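Local atomic coordinates of putative D-alanine N-acetyltransferase of GNAT family (Desulfovibrio desulfuricans subsp. desulfuricans, PDB entry 2R7H), a protein that probably transfers an acyl group, most likely acetyl from acetyl-CoA, to an amine of an acceptor that remains putative. Residues Ala83-Leu97 with Val119-Ala133. Numbering follows the deposited sequence.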
ATOM      1  N   ALA B  83     -15.718  -3.726  10.243  1.00 30.52           N
ATOM      2  CA  ALA B  83     -14.653  -2.825   9.781  1.00 29.68           C
ATOM      3  C   ALA B  83     -13.366  -3.674   9.763  1.00 31.09           C
ATOM      4  O   ALA B  83     -13.199  -4.561  10.606  1.00 31.02           O
ATOM      5  CB  ALA B  83     -14.490  -1.696  10.685  1.00 27.40           C
ATOM      6  N   CYS B  84     -12.506  -3.420   8.791  1.00 30.25           N
ATOM      7  CA  CYS B  84     -11.228  -4.104   8.596  1.00 31.12           C
ATOM      8  C   CYS B  84     -10.179  -2.969   8.563  1.00 28.52           C
ATOM      9  O   CYS B  84     -10.335  -1.939   7.863  1.00 29.75           O
ATOM     10  CB  CYS B  84     -11.211  -4.888   7.272  1.00 33.57           C
ATOM     11  SG  CYS B  84      -9.616  -5.731   7.081  1.00 50.39           S
ATOM     12  N   TYR B  85      -9.121  -3.108   9.339  1.00 27.85           N
ATOM     13  CA  TYR B  85      -8.101  -2.061   9.392  1.00 31.49           C
ATOM     14  C   TYR B  85      -6.764  -2.618   9.868  1.00 33.78           C
ATOM     15  O   TYR B  85      -6.675  -3.753  10.265  1.00 34.39           O
ATOM     16  CB  TYR B  85      -8.579  -0.915  10.328  1.00 32.88           C
ATOM     17  CG  TYR B  85      -8.525  -1.252  11.781  1.00 27.41           C
ATOM     18  CD1 TYR B  85      -9.522  -1.970  12.400  1.00 27.71           C
ATOM     19  CD2 TYR B  85      -7.409  -0.885  12.539  1.00 34.86           C
ATOM     20  CE1 TYR B  85      -9.408  -2.292  13.731  1.00 33.40           C
ATOM     21  CE2 TYR B  85      -7.304  -1.178  13.829  1.00 35.45           C
ATOM     22  CZ  TYR B  85      -8.286  -1.884  14.433  1.00 38.11           C
ATOM     23  OH  TYR B  85      -8.111  -2.180  15.746  1.00 41.57           O
ATOM     24  N   GLY B  86      -5.714  -1.798   9.845  1.00 34.66           N
ATOM     25  CA  GLY B  86      -4.426  -2.298  10.303  1.00 34.34           C
ATOM     26  C   GLY B  86      -3.322  -1.283  10.289  1.00 31.96           C
ATOM     27  O   GLY B  86      -3.456  -0.229   9.684  1.00 31.34           O
ATOM     28  N   PRO B  87      -2.213  -1.579  10.999  1.00 32.03           N
ATOM     29  CA  PRO B  87      -1.139  -0.582  10.941  1.00 27.91           C
ATOM     30  C   PRO B  87      -0.483  -0.502   9.567  1.00 29.30           C
ATOM     31  O   PRO B  87      -0.314  -1.509   8.868  1.00 32.29           O
ATOM     32  CB  PRO B  87      -0.137  -1.084  11.959  1.00 30.38           C
ATOM     33  CG  PRO B  87      -0.327  -2.606  11.945  1.00 27.61           C
ATOM     34  CD  PRO B  87      -1.841  -2.720  11.845  1.00 33.90           C
ATOM     35  N   THR B  88      -0.135   0.704   9.152  1.00 27.90           N
ATOM     36  CA  THR B  88       0.503   0.863   7.865  1.00 29.77           C
ATOM     37  C   THR B  88       1.977   0.394   7.950  1.00 32.88           C
ATOM     38  O   THR B  88       2.700   0.821   8.857  1.00 36.98           O
ATOM     39  CB  THR B  88       0.500   2.319   7.453  1.00 27.83           C
ATOM     40  OG1 THR B  88      -0.853   2.802   7.543  1.00 28.07           O
ATOM     41  CG2 THR B  88       0.997   2.443   6.049  1.00 27.74           C
ATOM     42  N   PRO B  89       2.401  -0.513   7.054  1.00 34.18           N
ATOM     43  CA  PRO B  89       3.780  -0.959   7.068  1.00 34.13           C
ATOM     44  C   PRO B  89       4.772   0.182   6.965  1.00 31.56           C
ATOM     45  O   PRO B  89       4.482   1.192   6.325  1.00 31.76           O
ATOM     46  CB  PRO B  89       3.892  -1.811   5.787  1.00 35.97           C
ATOM     47  CG  PRO B  89       2.533  -2.274   5.491  1.00 38.11           C
ATOM     48  CD  PRO B  89       1.598  -1.249   6.043  1.00 37.14           C
ATOM     49  N   ALA B  90       5.899   0.031   7.647  1.00 34.34           N
ATOM     50  CA  ALA B  90       6.998   0.983   7.632  1.00 31.95           C
ATOM     51  C   ALA B  90       6.667   2.360   8.198  1.00 34.74           C
ATOM     52  O   ALA B  90       7.221   3.346   7.753  1.00 30.95           O
ATOM     53  CB  ALA B  90       7.540   1.099   6.171  1.00 33.93           C
ATOM     54  N   THR B  91       5.774   2.430   9.176  1.00 33.69           N
ATOM     55  CA  THR B  91       5.386   3.713   9.761  1.00 30.98           C
ATOM     56  C   THR B  91       5.249   3.523  11.265  1.00 32.58           C
ATOM     57  O   THR B  91       5.187   2.409  11.729  1.00 34.10           O
ATOM     58  CB  THR B  91       3.993   4.173   9.261  1.00 25.64           C
ATOM     59  OG1 THR B  91       2.951   3.457   9.936  1.00 32.22           O
ATOM     60  CG2 THR B  91       3.870   4.063   7.740  1.00 21.46           C
ATOM     61  N   GLU B  92       5.228   4.643  11.993  0.50 34.34           N
ATOM     62  CA  GLU B  92       5.056   4.697  13.459  0.50 33.11           C
ATOM     63  C   GLU B  92       3.744   5.394  13.709  0.50 31.87           C
ATOM     64  O   GLU B  92       3.628   6.542  13.373  0.50 31.55           O
ATOM     65  CB  GLU B  92       6.225   5.486  14.131  0.50 34.02           C
ATOM     66  CG  GLU B  92       6.065   5.962  15.640  0.50 36.01           C
ATOM     67  CD  GLU B  92       5.408   7.377  15.853  0.50 46.17           C
ATOM     68  OE1 GLU B  92       6.051   8.455  15.579  0.50 31.40           O
ATOM     69  OE2 GLU B  92       4.272   7.410  16.393  0.50 40.11           O
ATOM     70  N   GLY B  93       2.738   4.699  14.227  1.00 30.25           N
ATOM     71  CA  GLY B  93       1.466   5.348  14.543  1.00 32.17           C
ATOM     72  C   GLY B  93       0.502   5.705  13.427  1.00 32.19           C
ATOM     73  O   GLY B  93      -0.425   6.494  13.661  1.00 29.64           O
ATOM     74  N   THR B  94       0.711   5.166  12.225  1.00 29.64           N
ATOM     75  CA  THR B  94      -0.195   5.403  11.099  1.00 29.03           C
ATOM     76  C   THR B  94      -0.913   4.088  10.817  1.00 26.48           C
ATOM     77  O   THR B  94      -0.282   3.046  10.851  1.00 26.32           O
ATOM     78  CB  THR B  94       0.521   5.920   9.872  1.00 33.06           C
ATOM     79  OG1 THR B  94       1.095   7.186  10.194  1.00 25.39           O
ATOM     80  CG2 THR B  94      -0.447   6.180   8.718  1.00 33.85           C
ATOM     81  N   TYR B  95      -2.207   4.184  10.562  1.00 28.55           N
ATOM     82  CA  TYR B  95      -3.085   3.048  10.307  1.00 25.21           C
ATOM     83  C   TYR B  95      -3.934   3.297   9.059  1.00 24.22           C
ATOM     84  O   TYR B  95      -4.238   4.415   8.739  1.00 27.78           O
ATOM     85  CB  TYR B  95      -4.039   2.856  11.516  1.00 28.13           C
ATOM     86  CG  TYR B  95      -3.333   2.331  12.740  1.00 26.11           C
ATOM     87  CD1 TYR B  95      -2.538   3.163  13.528  1.00 29.52           C
ATOM     88  CD2 TYR B  95      -3.435   1.005  13.095  1.00 30.19           C
ATOM     89  CE1 TYR B  95      -1.830   2.658  14.620  1.00 31.27           C
ATOM     90  CE2 TYR B  95      -2.747   0.498  14.161  1.00 34.26           C
ATOM     91  CZ  TYR B  95      -1.957   1.325  14.929  1.00 37.97           C
ATOM     92  OH  TYR B  95      -1.289   0.808  16.006  1.00 40.70           O
ATOM     93  N   ASP B  96      -4.310   2.216   8.414  1.00 29.71           N
ATOM     94  CA  ASP B  96      -5.205   2.263   7.285  1.00 28.77           C
ATOM     95  C   ASP B  96      -6.535   1.595   7.600  1.00 30.41           C
ATOM     96  O   ASP B  96      -6.551   0.507   8.144  1.00 25.59           O
ATOM     97  CB  ASP B  96      -4.628   1.554   6.091  1.00 28.53           C
ATOM     98  CG  ASP B  96      -3.533   2.357   5.423  1.00 30.14           C
ATOM     99  OD1 ASP B  96      -3.807   3.442   4.881  1.00 52.36           O
ATOM    100  OD2 ASP B  96      -2.437   1.828   5.374  1.00 39.87           O
ATOM    101  N   LEU B  97      -7.631   2.292   7.304  1.00 25.95           N
ATOM    102  CA  LEU B  97      -8.971   1.707   7.403  1.00 27.74           C
ATOM    103  C   LEU B  97      -9.178   1.108   6.008  1.00 29.65           C
ATOM    104  O   LEU B  97      -9.243   1.851   5.051  1.00 29.18           O
ATOM    105  CB  LEU B  97     -10.059   2.786   7.643  1.00 27.21           C
ATOM    106  CG  LEU B  97     -11.525   2.264   7.705  1.00 24.72           C
ATOM    107  CD1 LEU B  97     -11.778   1.233   8.873  1.00 25.30           C
ATOM    108  CD2 LEU B  97     -12.455   3.488   7.833  1.00 31.99           C
ATOM    109  N   VAL B 119     -13.032   1.465  15.667  1.00 26.85           N
ATOM    110  CA  VAL B 119     -11.717   1.370  15.059  1.00 25.08           C
ATOM    111  C   VAL B 119     -10.831   2.474  15.614  1.00 23.56           C
ATOM    112  O   VAL B 119      -9.678   2.232  15.930  1.00 27.78           O
ATOM    113  CB  VAL B 119     -11.792   1.480  13.512  1.00 24.70           C
ATOM    114  CG1 VAL B 119     -10.422   1.742  12.938  1.00 26.11           C
ATOM    115  CG2 VAL B 119     -12.515   0.192  12.925  1.00 22.14           C
ATOM    116  N   VAL B 120     -11.367   3.693  15.686  1.00 24.66           N
ATOM    117  CA  VAL B 120     -10.629   4.859  16.208  1.00 25.74           C
ATOM    118  C   VAL B 120     -10.216   4.657  17.670  1.00 26.90           C
ATOM    119  O   VAL B 120      -9.118   4.991  18.031  1.00 26.77           O
ATOM    120  CB  VAL B 120     -11.422   6.147  16.034  1.00 26.53           C
ATOM    121  CG1 VAL B 120     -10.813   7.296  16.810  1.00 25.61           C
ATOM    122  CG2 VAL B 120     -11.529   6.464  14.564  1.00 27.15           C
ATOM    123  N   HIS B 121     -11.098   4.060  18.472  1.00 31.23           N
ATOM    124  CA  HIS B 121     -10.809   3.731  19.859  1.00 29.75           C
ATOM    125  C   HIS B 121      -9.618   2.795  19.920  1.00 30.34           C
ATOM    126  O   HIS B 121      -8.667   3.014  20.670  1.00 28.16           O
ATOM    127  CB  HIS B 121     -12.029   3.045  20.474  1.00 31.75           C
ATOM    128  CG  HIS B 121     -11.757   2.323  21.752  1.00 32.91           C
ATOM    129  ND1 HIS B 121     -11.320   1.016  21.786  1.00 43.19           N
ATOM    130  CD2 HIS B 121     -11.901   2.706  23.046  1.00 35.84           C
ATOM    131  CE1 HIS B 121     -11.182   0.630  23.043  1.00 43.03           C
ATOM    132  NE2 HIS B 121     -11.538   1.635  23.825  1.00 38.17           N
ATOM    133  N   ASP B 122      -9.666   1.748  19.108  1.00 33.42           N
ATOM    134  CA  ASP B 122      -8.593   0.749  19.079  1.00 31.82           C
ATOM    135  C   ASP B 122      -7.253   1.267  18.618  1.00 31.84           C
ATOM    136  O   ASP B 122      -6.241   0.865  19.150  1.00 31.52           O
ATOM    137  CB  ASP B 122      -8.974  -0.450  18.229  1.00 31.78           C
ATOM    138  CG  ASP B 122     -10.129  -1.213  18.769  1.00 36.78           C
ATOM    139  OD1 ASP B 122     -10.633  -0.907  19.883  1.00 35.36           O
ATOM    140  OD2 ASP B 122     -10.532  -2.155  18.070  1.00 45.30           O
ATOM    141  N   VAL B 123      -7.269   2.121  17.595  1.00 33.07           N
ATOM    142  CA  VAL B 123      -6.086   2.749  17.036  1.00 31.43           C
ATOM    143  C   VAL B 123      -5.512   3.718  18.082  1.00 31.67           C
ATOM    144  O   VAL B 123      -4.304   3.781  18.261  1.00 31.75           O
ATOM    145  CB  VAL B 123      -6.394   3.453  15.691  1.00 31.52           C
ATOM    146  CG1 VAL B 123      -5.292   4.396  15.297  1.00 30.80           C
ATOM    147  CG2 VAL B 123      -6.663   2.410  14.601  1.00 25.93           C
ATOM    148  N   ARG B 124      -6.360   4.507  18.727  1.00 31.58           N
ATOM    149  CA  ARG B 124      -5.884   5.358  19.806  1.00 34.97           C
ATOM    150  C   ARG B 124      -5.164   4.556  20.914  1.00 33.12           C
ATOM    151  O   ARG B 124      -4.082   4.958  21.361  1.00 35.05           O
ATOM    152  CB  ARG B 124      -7.020   6.135  20.432  1.00 37.04           C
ATOM    153  CG  ARG B 124      -7.441   7.290  19.627  1.00 45.49           C
ATOM    154  CD  ARG B 124      -8.704   7.967  20.155  1.00 52.96           C
ATOM    155  NE  ARG B 124      -8.915   9.223  19.419  1.00 54.30           N
ATOM    156  CZ  ARG B 124     -10.034   9.955  19.423  1.00 54.26           C
ATOM    157  NH1 ARG B 124     -11.175   9.528  19.985  1.00 46.35           N
ATOM    158  NH2 ARG B 124     -10.032  11.093  18.725  1.00 59.03           N
ATOM    159  N   LEU B 125      -5.741   3.439  21.339  1.00 34.73           N
ATOM    160  CA  LEU B 125      -5.103   2.612  22.388  1.00 37.48           C
ATOM    161  C   LEU B 125      -3.720   2.066  22.113  1.00 36.93           C
ATOM    162  O   LEU B 125      -2.942   1.882  23.039  1.00 38.43           O
ATOM    163  CB  LEU B 125      -5.987   1.444  22.846  1.00 38.39           C
ATOM    164  CG  LEU B 125      -6.960   1.774  23.972  1.00 44.55           C
ATOM    165  CD1 LEU B 125      -7.768   3.043  23.686  1.00 50.09           C
ATOM    166  CD2 LEU B 125      -7.830   0.568  24.250  1.00 40.40           C
ATOM    167  N   THR B 126      -3.412   1.809  20.859  1.00 36.63           N
ATOM    168  CA  THR B 126      -2.131   1.273  20.477  1.00 37.30           C
ATOM    169  C   THR B 126      -1.155   2.378  20.163  1.00 39.03           C
ATOM    170  O   THR B 126      -0.091   2.095  19.661  1.00 43.01           O
ATOM    171  CB  THR B 126      -2.280   0.318  19.290  1.00 40.55           C
ATOM    172  OG1 THR B 126      -2.876   1.012  18.195  1.00 44.39           O
ATOM    173  CG2 THR B 126      -3.186  -0.825  19.659  1.00 41.10           C
ATOM    174  N   GLY B 127      -1.512   3.633  20.457  1.00 38.43           N
ATOM    175  CA  GLY B 127      -0.655   4.785  20.234  1.00 38.96           C
ATOM    176  C   GLY B 127      -0.734   5.441  18.873  1.00 38.68           C
ATOM    177  O   GLY B 127       0.135   6.256  18.539  1.00 38.93           O
ATOM    178  N   GLY B 128      -1.779   5.156  18.101  1.00 35.69           N
ATOM    179  CA  GLY B 128      -1.896   5.730  16.772  1.00 34.45           C
ATOM    180  C   GLY B 128      -2.169   7.220  16.750  1.00 33.56           C
ATOM    181  O   GLY B 128      -2.841   7.750  17.640  1.00 33.22           O
ATOM    182  N   ARG B 129      -1.596   7.882  15.744  1.00 31.75           N
ATOM    183  CA  ARG B 129      -1.734   9.299  15.483  1.00 32.84           C
ATOM    184  C   ARG B 129      -2.675   9.558  14.323  1.00 30.91           C
ATOM    185  O   ARG B 129      -3.411  10.531  14.363  1.00 30.43           O
ATOM    186  CB  ARG B 129      -0.367   9.881  15.056  1.00 33.38           C
ATOM    187  CG  ARG B 129       0.779   9.624  16.025  1.00 36.40           C
ATOM    188  CD  ARG B 129       2.163  10.032  15.489  1.00 35.40           C
ATOM    189  NE  ARG B 129       2.513   9.313  14.261  1.00 30.63           N
ATOM    190  CZ  ARG B 129       2.477   9.815  13.029  1.00 34.76           C
ATOM    191  NH1 ARG B 129       2.147  11.079  12.792  1.00 28.84           N
ATOM    192  NH2 ARG B 129       2.805   9.054  12.010  1.00 34.59           N
ATOM    193  N   LEU B 130      -2.617   8.706  13.280  1.00 30.75           N
ATOM    194  CA  LEU B 130      -3.390   8.880  12.048  1.00 26.97           C
ATOM    195  C   LEU B 130      -4.113   7.667  11.570  1.00 26.03           C
ATOM    196  O   LEU B 130      -3.624   6.587  11.732  1.00 27.27           O
ATOM    197  CB  LEU B 130      -2.426   9.258  10.921  1.00 25.80           C
ATOM    198  CG  LEU B 130      -1.688  10.599  11.074  1.00 28.83           C
ATOM    199  CD1 LEU B 130      -0.513  10.735  10.054  1.00 26.96           C
ATOM    200  CD2 LEU B 130      -2.731  11.626  10.934  1.00 25.41           C
ATOM    201  N   LEU B 131      -5.269   7.885  10.961  1.00 29.17           N
ATOM    202  CA  LEU B 131      -6.045   6.807  10.347  1.00 28.76           C
ATOM    203  C   LEU B 131      -6.331   7.310   8.951  1.00 28.28           C
ATOM    204  O   LEU B 131      -6.926   8.392   8.800  1.00 28.98           O
ATOM    205  CB  LEU B 131      -7.374   6.525  11.040  1.00 27.70           C
ATOM    206  CG  LEU B 131      -8.253   5.410  10.444  1.00 31.03           C
ATOM    207  CD1 LEU B 131      -7.509   4.101  10.435  1.00 24.07           C
ATOM    208  CD2 LEU B 131      -9.608   5.247  11.180  1.00 29.30           C
ATOM    209  N   PHE B 132      -5.895   6.534   7.955  1.00 26.24           N
ATOM    210  CA  PHE B 132      -6.129   6.874   6.580  1.00 28.74           C
ATOM    211  C   PHE B 132      -7.162   5.951   5.941  1.00 29.43           C
ATOM    212  O   PHE B 132      -7.227   4.802   6.278  1.00 30.38           O
ATOM    213  CB  PHE B 132      -4.833   6.816   5.755  1.00 27.43           C
ATOM    214  CG  PHE B 132      -3.892   7.934   6.041  1.00 28.33           C
ATOM    215  CD1 PHE B 132      -4.094   9.183   5.469  1.00 23.78           C
ATOM    216  CD2 PHE B 132      -2.840   7.773   6.918  1.00 27.84           C
ATOM    217  CE1 PHE B 132      -3.241  10.183   5.739  1.00 29.07           C
ATOM    218  CE2 PHE B 132      -2.018   8.764   7.205  1.00 30.46           C
ATOM    219  CZ  PHE B 132      -2.193   9.995   6.602  1.00 24.03           C
ATOM    220  N   ALA B 133      -7.989   6.529   5.057  1.00 32.43           N
ATOM    221  CA  ALA B 133      -8.982   5.794   4.261  1.00 28.30           C
ATOM    222  C   ALA B 133      -8.842   6.232   2.810  1.00 27.53           C
ATOM    223  O   ALA B 133      -8.742   7.402   2.519  1.00 30.99           O
ATOM    224  CB  ALA B 133     -10.443   6.017   4.769  1.00 25.90           C
TER
HETATM  225  O   HOH W   1      -9.507  -4.142  16.490  1.00 52.12           O
HETATM  226  O   HOH W   2       0.638   2.950  17.040  1.00 50.25           O
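Val123, on the last turns of helix 119-125, lies between two tyrosines of the adjacent hairpin strands and touches both. CG1 sits over one face of the Tyr95 ring in a CH-pi contact, 4.0 Å from the centroid, whereas CG2 touches both rings, meeting Tyr85 CE2 obliquely at 3.7 Å. One turn earlier, Val119 CG1 lies over a face of the Tyr85 ring, 17° off its normal, and CG2 of the same valine packs 3.5 Å from Ala83 CB. Tyr85 carries CG between its backbone N and carbonyl carbon (chi1 74°), which puts the ring beneath Val119 and brings OH to Asp122 CB, where a water joins the hydroxyl to OD2. Tyr95 OH and Thr126 OG1 approach to 2.7 Å just beyond the helix end, which a Schellman motif closes at Gly127. A second water, in the Tyr95 ring plane, links that hydroxyl to Thr126 O.

At the other end, the Arg129 chain bends at chi3 (-60°) and turns its guanidinium edge to Glu92 O, gripped side-on by NE and by NH2 at 3.0 Å. In one of two deposited conformers, Glu92 OE2 makes a long, tentative salt bridge to NE. Gly93 O takes both Arg129 N and Leu130 N, opening the parallel pairing of strands 94-97 and 130-133. On the sheet face away from the helix, Thr94 CG2 meets the edge of the Phe132 ring at 3.4 Å from CE2, while Thr94 OG1 bonds to Phe162 O of the second subunit.

Strand 94-102, helix 111-125 and strand 130-136 form a beta-alpha-beta crossover of the GNAT sheet; strand 78-87 flanks it antiparallel under the helix, and Phe162 of the second subunit packs against Phe132 on the opposite face.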